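Local structure of RNA-binding protein RMD9, mitochondrial (Saccharomyces cerevisiae S288C, 7A9X) at residues Val108-His113 with Ser167-Thr172; Ile476-Leu481 with Tyr562-Gly567. The protein binds a dodecameric RNA motif in the 3'-UTRs of mitochondrial mRNAs and takes part in their processing or stability. All blocks are in the same frame, centred on the assembly; numbering follows the deposited sequence.

How the contacts relate
Contact 1 (108-113 with 167-172) and contact 2 (476-481 with 562-567) illustrate one principle at two well-separated places along a bound RNA: packing between distant parts of a helical protein also builds the surface that the nucleotides meet. Their centres are 44 Å apart, with nearest atoms about 33 Å apart, and they lie on opposite sides of the chain's centre, each about 25 Å from it. Contact 1 closes in sequence before contact 2 opens. The RNA relates them: A3 and A4 of chain B meet contact 1, whereas C12, U13 and U14 of chain B meet contact 2. An aromatic side chain faces a base in the first, an arginine in the second.

Contact 1 of 2, residues Val108-His113 with Ser167-Thr172; sequences VSRLIH and SGYGAT. With nucleotides of chain B.
Ser-109 and Gly-170 bring their helices unusually close, with the CA atoms of the two residues 3.9 Å apart; a side chain at the glycine would collide with Ser-109 OG. The axes cross at 26°, and Ile-112 CG2 rests against the carbonyl oxygen of Gly-170. Ser-109 OG bonds back to Ala-105 of its own helix and also receives a weak, nearly straight bond from Ser-167 N at 3.3 Å. Ser-167, the N-cap of helix 168-180 in PPR1, places its OG 3.0 Å from Ser-109 OG.

Tyr-169 extends this join to the RNA. The adenine of A3 of chain B lies over one face of its ring, with base atom C4 offset toward the rim, while Ser-109 CB approaches Tyr-169 CD2 at 3.5 Å. At the ring's tip, Tyr-169 OH meets His-113 ND1 in the imidazole plane, a 2.6 Å hydrogen bond in which either atom may donate. With CG anti to the backbone N (chi1 -177°), the His-113 imidazole presents its edge to this hydroxyl, and His-173 stacks on it. A water joins Tyr-169 OH to Arg-110 NH2, and Arg-110 NH1 bonds to Ser-52. A phenylalanine in place of Tyr-169 lacks the hydroxyl, so His-113 would probably be held less firmly, mainly by the His-173 stack. With His-113 CE1 only 3.0 Å from OP2 of A4 of chain B, the phosphate is likely to polarise the tyrosine-histidine pair.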
# COMPACT_ATOMS: atom_id res chain seq x y z
N VAL A 108 14.12 26.01 -2.00
CA VAL A 108 14.41 24.58 -1.97
C VAL A 108 13.42 23.86 -1.06
O VAL A 108 12.93 22.77 -1.39
CB VAL A 108 15.87 24.34 -1.54
CG1 VAL A 108 16.18 22.85 -1.50
CG2 VAL A 108 16.83 25.06 -2.47
N SER A 109 13.12 24.46 0.09
CA SER A 109 12.20 23.83 1.04
C SER A 109 10.79 23.72 0.46
O SER A 109 10.11 22.71 0.65
CB SER A 109 12.18 24.62 2.34
OG SER A 109 13.46 24.64 2.95
N ARG A 110 10.33 24.76 -0.24
CA ARG A 110 9.02 24.70 -0.87
C ARG A 110 8.97 23.62 -1.94
O ARG A 110 7.92 22.99 -2.14
CB ARG A 110 8.66 26.06 -1.47
CG ARG A 110 8.53 27.18 -0.45
CD ARG A 110 7.10 27.32 0.07
NE ARG A 110 6.24 28.00 -0.89
CZ ARG A 110 4.95 28.26 -0.68
NH1 ARG A 110 4.24 28.89 -1.61
NH2 ARG A 110 4.37 27.90 0.46
N LEU A 111 10.08 23.38 -2.64
CA LEU A 111 10.12 22.32 -3.64
C LEU A 111 10.06 20.94 -2.98
O LEU A 111 9.34 20.06 -3.45
CB LEU A 111 11.38 22.44 -4.50
CG LEU A 111 11.54 21.38 -5.58
CD1 LEU A 111 10.37 21.45 -6.56
CD2 LEU A 111 12.86 21.54 -6.31
N ILE A 112 10.82 20.75 -1.89
CA ILE A 112 10.81 19.47 -1.20
C ILE A 112 9.41 19.16 -0.67
O ILE A 112 8.92 18.03 -0.81
CB ILE A 112 11.85 19.46 -0.06
CG1 ILE A 112 13.26 19.64 -0.62
CG2 ILE A 112 11.75 18.18 0.74
CD1 ILE A 112 14.33 19.68 0.45
N HIS A 113 8.76 20.14 -0.06
CA HIS A 113 7.38 19.97 0.39
C HIS A 113 6.48 19.57 -0.77
O HIS A 113 5.64 18.67 -0.64
CB HIS A 113 6.89 21.26 1.05
CG HIS A 113 5.51 21.17 1.62
ND1 HIS A 113 4.86 22.27 2.15
CD2 HIS A 113 4.66 20.13 1.76
CE1 HIS A 113 3.66 21.90 2.58
NE2 HIS A 113 3.52 20.61 2.35
N SER A 167 16.03 24.73 5.03
CA SER A 167 15.62 25.10 6.37
C SER A 167 15.14 23.87 7.12
O SER A 167 15.09 22.76 6.59
CB SER A 167 14.54 26.18 6.31
OG SER A 167 13.32 25.64 5.82
N GLY A 168 14.76 24.07 8.39
CA GLY A 168 14.19 22.98 9.16
C GLY A 168 12.85 22.52 8.63
O GLY A 168 12.49 21.35 8.76
N TYR A 169 12.09 23.44 8.03
CA TYR A 169 10.83 23.07 7.38
C TYR A 169 11.09 22.18 6.17
O TYR A 169 10.42 21.16 5.98
CB TYR A 169 10.07 24.35 7.01
CG TYR A 169 9.15 24.28 5.82
CD1 TYR A 169 7.88 23.72 5.91
CD2 TYR A 169 9.53 24.85 4.60
CE1 TYR A 169 7.03 23.68 4.81
CE2 TYR A 169 8.69 24.82 3.51
CZ TYR A 169 7.44 24.24 3.61
OH TYR A 169 6.61 24.22 2.52
N GLY A 170 12.09 22.53 5.35
CA GLY A 170 12.44 21.68 4.23
C GLY A 170 13.12 20.39 4.64
O GLY A 170 12.98 19.37 3.96
N ALA A 171 13.87 20.41 5.75
CA ALA A 171 14.54 19.21 6.21
C ALA A 171 13.54 18.15 6.65
O ALA A 171 13.75 16.95 6.42
CB ALA A 171 15.50 19.55 7.35
N THR A 172 12.44 18.57 7.29
CA THR A 172 11.45 17.61 7.76
C THR A 172 10.72 16.94 6.60
O THR A 172 10.47 15.73 6.63
CB THR A 172 10.44 18.28 8.70
OG1 THR A 172 9.88 19.43 8.06
CG2 THR A 172 11.11 18.70 10.00
P A B 3 4.82 24.10 12.06
OP1 A B 3 3.91 23.03 12.55
OP2 A B 3 6.29 23.93 12.16
O5' A B 3 4.47 24.38 10.53
C5' A B 3 3.13 24.60 10.12
C4' A B 3 3.08 25.07 8.69
O4' A B 3 3.77 26.34 8.57
C3' A B 3 3.77 24.17 7.68
O3' A B 3 2.95 23.09 7.27
C2' A B 3 4.11 25.14 6.55
O2' A B 3 2.98 25.38 5.73
C1' A B 3 4.43 26.41 7.33
N9 A B 3 5.88 26.57 7.58
C8 A B 3 6.60 26.12 8.66
N7 A B 3 7.87 26.42 8.61
C5 A B 3 8.00 27.12 7.41
C6 A B 3 9.10 27.71 6.77
N6 A B 3 10.34 27.69 7.27
N1 A B 3 8.89 28.33 5.59
C2 A B 3 7.65 28.35 5.09
N3 A B 3 6.53 27.83 5.60
C4 A B 3 6.78 27.22 6.77
P A B 4 3.59 21.71 6.74
OP1 A B 4 5.07 21.82 6.79
OP2 A B 4 2.93 21.38 5.45
O5' A B 4 3.10 20.62 7.79
C5' A B 4 3.49 20.67 9.15
C4' A B 4 2.42 20.09 10.05
O4' A B 4 1.28 20.99 10.12
C3' A B 4 1.82 18.77 9.60
O3' A B 4 2.62 17.65 9.93
C2' A B 4 0.46 18.77 10.28
O2' A B 4 0.58 18.43 11.65
C1' A B 4 0.08 20.25 10.18
N9 A B 4 -0.70 20.52 8.96
C8 A B 4 -0.30 21.20 7.84
N7 A B 4 -1.22 21.26 6.90
C5 A B 4 -2.30 20.58 7.45
C6 A B 4 -3.58 20.29 6.96
N6 A B 4 -4.02 20.67 5.76
N1 A B 4 -4.42 19.59 7.76
C2 A B 4 -3.98 19.21 8.97
N3 A B 4 -2.80 19.42 9.54
C4 A B 4 -1.99 20.12 8.72
O HOH W 1 5.10 26.27 2.46

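Contact 2 of 2, residues Ile476-Leu481 with Tyr562-Gly567; sequences IANADL and YRYTTG. With nucleotides of chain B.
Asn-478 and Arg-563 stack flat group on flat group just beyond the last assigned repeat, PPR8, of this pentatricopeptide repeat alpha-solenoid. The arginine shows how one side chain can serve both protein and RNA. Its CB heads toward segment 476-481, and Arg-563 CG, anti to the backbone N (chi1 167°), passes 3.6 Å from N3 of U14 of chain B while lying over the rim of the Tyr-564 ring. The chain then runs extended: Arg-563 CD lies 3.7 Å from Asn-478 OD1, and Arg-563 NE makes a weak bond to Tyr-564 OH at 3.4 Å. At CZ the guanidinium is sandwiched. Asn-478 ND2 sits 3.5 Å above the centre of one Arg-563 guanidinium face, the amide and guanidinium planes only 6° apart, and C5 of U14 of chain B covers the opposite face. At the tip, Arg-563 NH1 donates to OP2 of U14 of chain B at 2.8 Å and weakly to OP1 of U13 of chain B, while Arg-563 NH2 reaches the same OP2 at 3.2 Å. This double grip on one phosphate oxygen would fix the guanidinium's rotation.

Tyr-564 backs the arrangement. Leu-481 CB makes a CH-pi contact 3.6 Å from the Tyr-564 ring centroid, on the face turned from Arg-563 CG, and Tyr-564 OH also bonds to Ser-482 OG. Arg-563 O accepts a weak hydrogen bond from N3 of U14 of chain B at 2.7 Å.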
# COMPACT_ATOMS: atom_id res chain seq x y z
N ILE A 476 -2.34 -9.82 -22.94
CA ILE A 476 -2.43 -10.73 -21.81
C ILE A 476 -1.27 -10.44 -20.86
O ILE A 476 -0.10 -10.54 -21.24
CB ILE A 476 -2.41 -12.19 -22.27
CG1 ILE A 476 -3.67 -12.51 -23.08
CG2 ILE A 476 -2.27 -13.12 -21.08
CD1 ILE A 476 -3.77 -13.96 -23.50
N ALA A 477 -1.60 -10.10 -19.62
CA ALA A 477 -0.60 -9.74 -18.63
C ALA A 477 -0.09 -10.99 -17.91
O ALA A 477 -0.60 -12.10 -18.09
CB ALA A 477 -1.16 -8.73 -17.64
N ASN A 478 0.93 -10.79 -17.07
CA ASN A 478 1.49 -11.90 -16.30
C ASN A 478 0.47 -12.49 -15.33
O ASN A 478 0.40 -13.71 -15.16
CB ASN A 478 2.74 -11.44 -15.55
CG ASN A 478 3.96 -11.35 -16.44
OD1 ASN A 478 4.01 -11.94 -17.52
ND2 ASN A 478 4.97 -10.61 -15.99
N ALA A 479 -0.33 -11.63 -14.69
CA ALA A 479 -1.30 -12.12 -13.72
C ALA A 479 -2.34 -13.03 -14.38
O ALA A 479 -2.87 -13.94 -13.73
CB ALA A 479 -1.99 -10.95 -13.01
N ASP A 480 -2.63 -12.80 -15.66
CA ASP A 480 -3.55 -13.69 -16.36
C ASP A 480 -2.94 -15.07 -16.57
O ASP A 480 -3.60 -16.09 -16.33
CB ASP A 480 -3.96 -13.07 -17.70
CG ASP A 480 -4.74 -11.78 -17.54
OD1 ASP A 480 -5.67 -11.76 -16.71
OD2 ASP A 480 -4.41 -10.79 -18.22
N LEU A 481 -1.68 -15.12 -17.00
CA LEU A 481 -1.03 -16.41 -17.21
C LEU A 481 -0.68 -17.09 -15.89
O LEU A 481 -0.70 -18.32 -15.81
CB LEU A 481 0.23 -16.22 -18.06
CG LEU A 481 0.03 -15.66 -19.47
CD1 LEU A 481 1.36 -15.49 -20.18
CD2 LEU A 481 -0.91 -16.54 -20.28
N TYR A 562 9.03 -17.78 -22.24
CA TYR A 562 10.11 -18.34 -21.43
C TYR A 562 9.75 -18.31 -19.95
O TYR A 562 10.08 -19.24 -19.20
CB TYR A 562 11.42 -17.59 -21.68
CG TYR A 562 12.58 -18.05 -20.83
CD1 TYR A 562 12.83 -17.49 -19.59
CD2 TYR A 562 13.44 -19.05 -21.28
CE1 TYR A 562 13.89 -17.91 -18.81
CE2 TYR A 562 14.51 -19.48 -20.51
CZ TYR A 562 14.73 -18.90 -19.28
OH TYR A 562 15.79 -19.32 -18.51
N ARG A 563 9.08 -17.24 -19.51
CA ARG A 563 8.75 -17.08 -18.10
C ARG A 563 7.81 -18.19 -17.63
O ARG A 563 8.00 -18.76 -16.54
CB ARG A 563 8.12 -15.71 -17.87
CG ARG A 563 7.44 -15.52 -16.52
CD ARG A 563 6.73 -14.18 -16.46
NE ARG A 563 5.97 -14.03 -15.22
CZ ARG A 563 6.38 -13.35 -14.16
NH1 ARG A 563 5.62 -13.27 -13.08
NH2 ARG A 563 7.57 -12.75 -14.17
N TYR A 564 6.80 -18.52 -18.43
CA TYR A 564 5.79 -19.49 -18.05
C TYR A 564 6.05 -20.87 -18.66
O TYR A 564 5.11 -21.66 -18.82
CB TYR A 564 4.40 -18.98 -18.44
CG TYR A 564 3.94 -17.84 -17.57
CD1 TYR A 564 3.40 -18.08 -16.31
CD2 TYR A 564 4.04 -16.52 -18.00
CE1 TYR A 564 2.98 -17.05 -15.50
CE2 TYR A 564 3.62 -15.48 -17.20
CZ TYR A 564 3.09 -15.74 -15.95
OH TYR A 564 2.67 -14.71 -15.15
N THR A 565 7.30 -21.17 -18.99
CA THR A 565 7.66 -22.48 -19.53
C THR A 565 9.00 -22.91 -18.95
O THR A 565 9.05 -23.70 -18.00
CB THR A 565 7.71 -22.44 -21.06
OG1 THR A 565 6.42 -22.08 -21.57
CG2 THR A 565 8.11 -23.78 -21.64
N THR A 566 10.10 -22.39 -19.51
CA THR A 566 11.42 -22.76 -19.01
C THR A 566 11.66 -22.18 -17.62
O THR A 566 12.16 -22.87 -16.73
CB THR A 566 12.50 -22.30 -19.99
OG1 THR A 566 12.20 -22.81 -21.29
CG2 THR A 566 13.87 -22.79 -19.55
N GLY A 567 11.31 -20.91 -17.42
CA GLY A 567 11.47 -20.30 -16.11
C GLY A 567 10.54 -20.88 -15.06
O GLY A 567 10.92 -21.01 -13.89
P U B 14 8.56 -11.98 -10.39
OP1 U B 14 9.08 -10.62 -10.11
OP2 U B 14 7.23 -12.13 -11.03
O5' U B 14 9.64 -12.76 -11.26
C5' U B 14 10.99 -12.88 -10.83
C4' U B 14 11.80 -13.78 -11.72
O4' U B 14 11.16 -15.08 -11.80
C3' U B 14 11.97 -13.29 -13.17
O3' U B 14 13.26 -13.66 -13.65
C2' U B 14 10.90 -14.08 -13.91
O2' U B 14 11.15 -14.27 -15.29
C1' U B 14 10.91 -15.41 -13.16
N1 U B 14 9.63 -16.13 -13.22
C2 U B 14 9.57 -17.29 -13.97
O2 U B 14 10.54 -17.74 -14.57
N3 U B 14 8.35 -17.91 -13.99
C4 U B 14 7.20 -17.49 -13.36
O4 U B 14 6.16 -18.15 -13.47
C5 U B 14 7.34 -16.28 -12.60
C6 U B 14 8.52 -15.66 -12.56
P C B 12 -1.65 -14.03 -7.36
OP1 C B 12 -1.22 -15.44 -7.48
OP2 C B 12 -1.61 -13.35 -6.04
O5' C B 12 -0.78 -13.17 -8.38
C5' C B 12 -0.48 -13.68 -9.67
C4' C B 12 0.75 -13.04 -10.27
O4' C B 12 0.42 -11.72 -10.78
C3' C B 12 1.94 -12.86 -9.33
O3' C B 12 3.16 -13.14 -10.03
C2' C B 12 1.88 -11.37 -8.98
O2' C B 12 3.13 -10.80 -8.64
C1' C B 12 1.32 -10.77 -10.26
N1 C B 12 0.59 -9.51 -10.06
C2 C B 12 0.86 -8.43 -10.92
O2 C B 12 1.70 -8.57 -11.82
N3 C B 12 0.19 -7.27 -10.75
C4 C B 12 -0.71 -7.15 -9.77
N4 C B 12 -1.34 -5.98 -9.65
C5 C B 12 -1.00 -8.23 -8.88
C6 C B 12 -0.34 -9.38 -9.06
P U B 13 3.73 -14.64 -10.07
OP1 U B 13 3.75 -15.09 -11.48
OP2 U B 13 2.99 -15.44 -9.06
O5' U B 13 5.23 -14.50 -9.56
C5' U B 13 5.54 -13.85 -8.34
C4' U B 13 6.92 -14.22 -7.86
O4' U B 13 6.94 -15.62 -7.49
C3' U B 13 8.02 -14.09 -8.91
O3' U B 13 8.53 -12.77 -8.99
C2' U B 13 9.06 -15.11 -8.45
O2' U B 13 9.86 -14.58 -7.41
C1' U B 13 8.17 -16.21 -7.87
N1 U B 13 7.88 -17.30 -8.83
C2 U B 13 8.91 -18.14 -9.22
O2 U B 13 10.06 -18.04 -8.83
N3 U B 13 8.54 -19.12 -10.11
C4 U B 13 7.28 -19.35 -10.63
O4 U B 13 7.10 -20.28 -11.42
C5 U B 13 6.27 -18.45 -10.17
C6 U B 13 6.60 -17.48 -9.31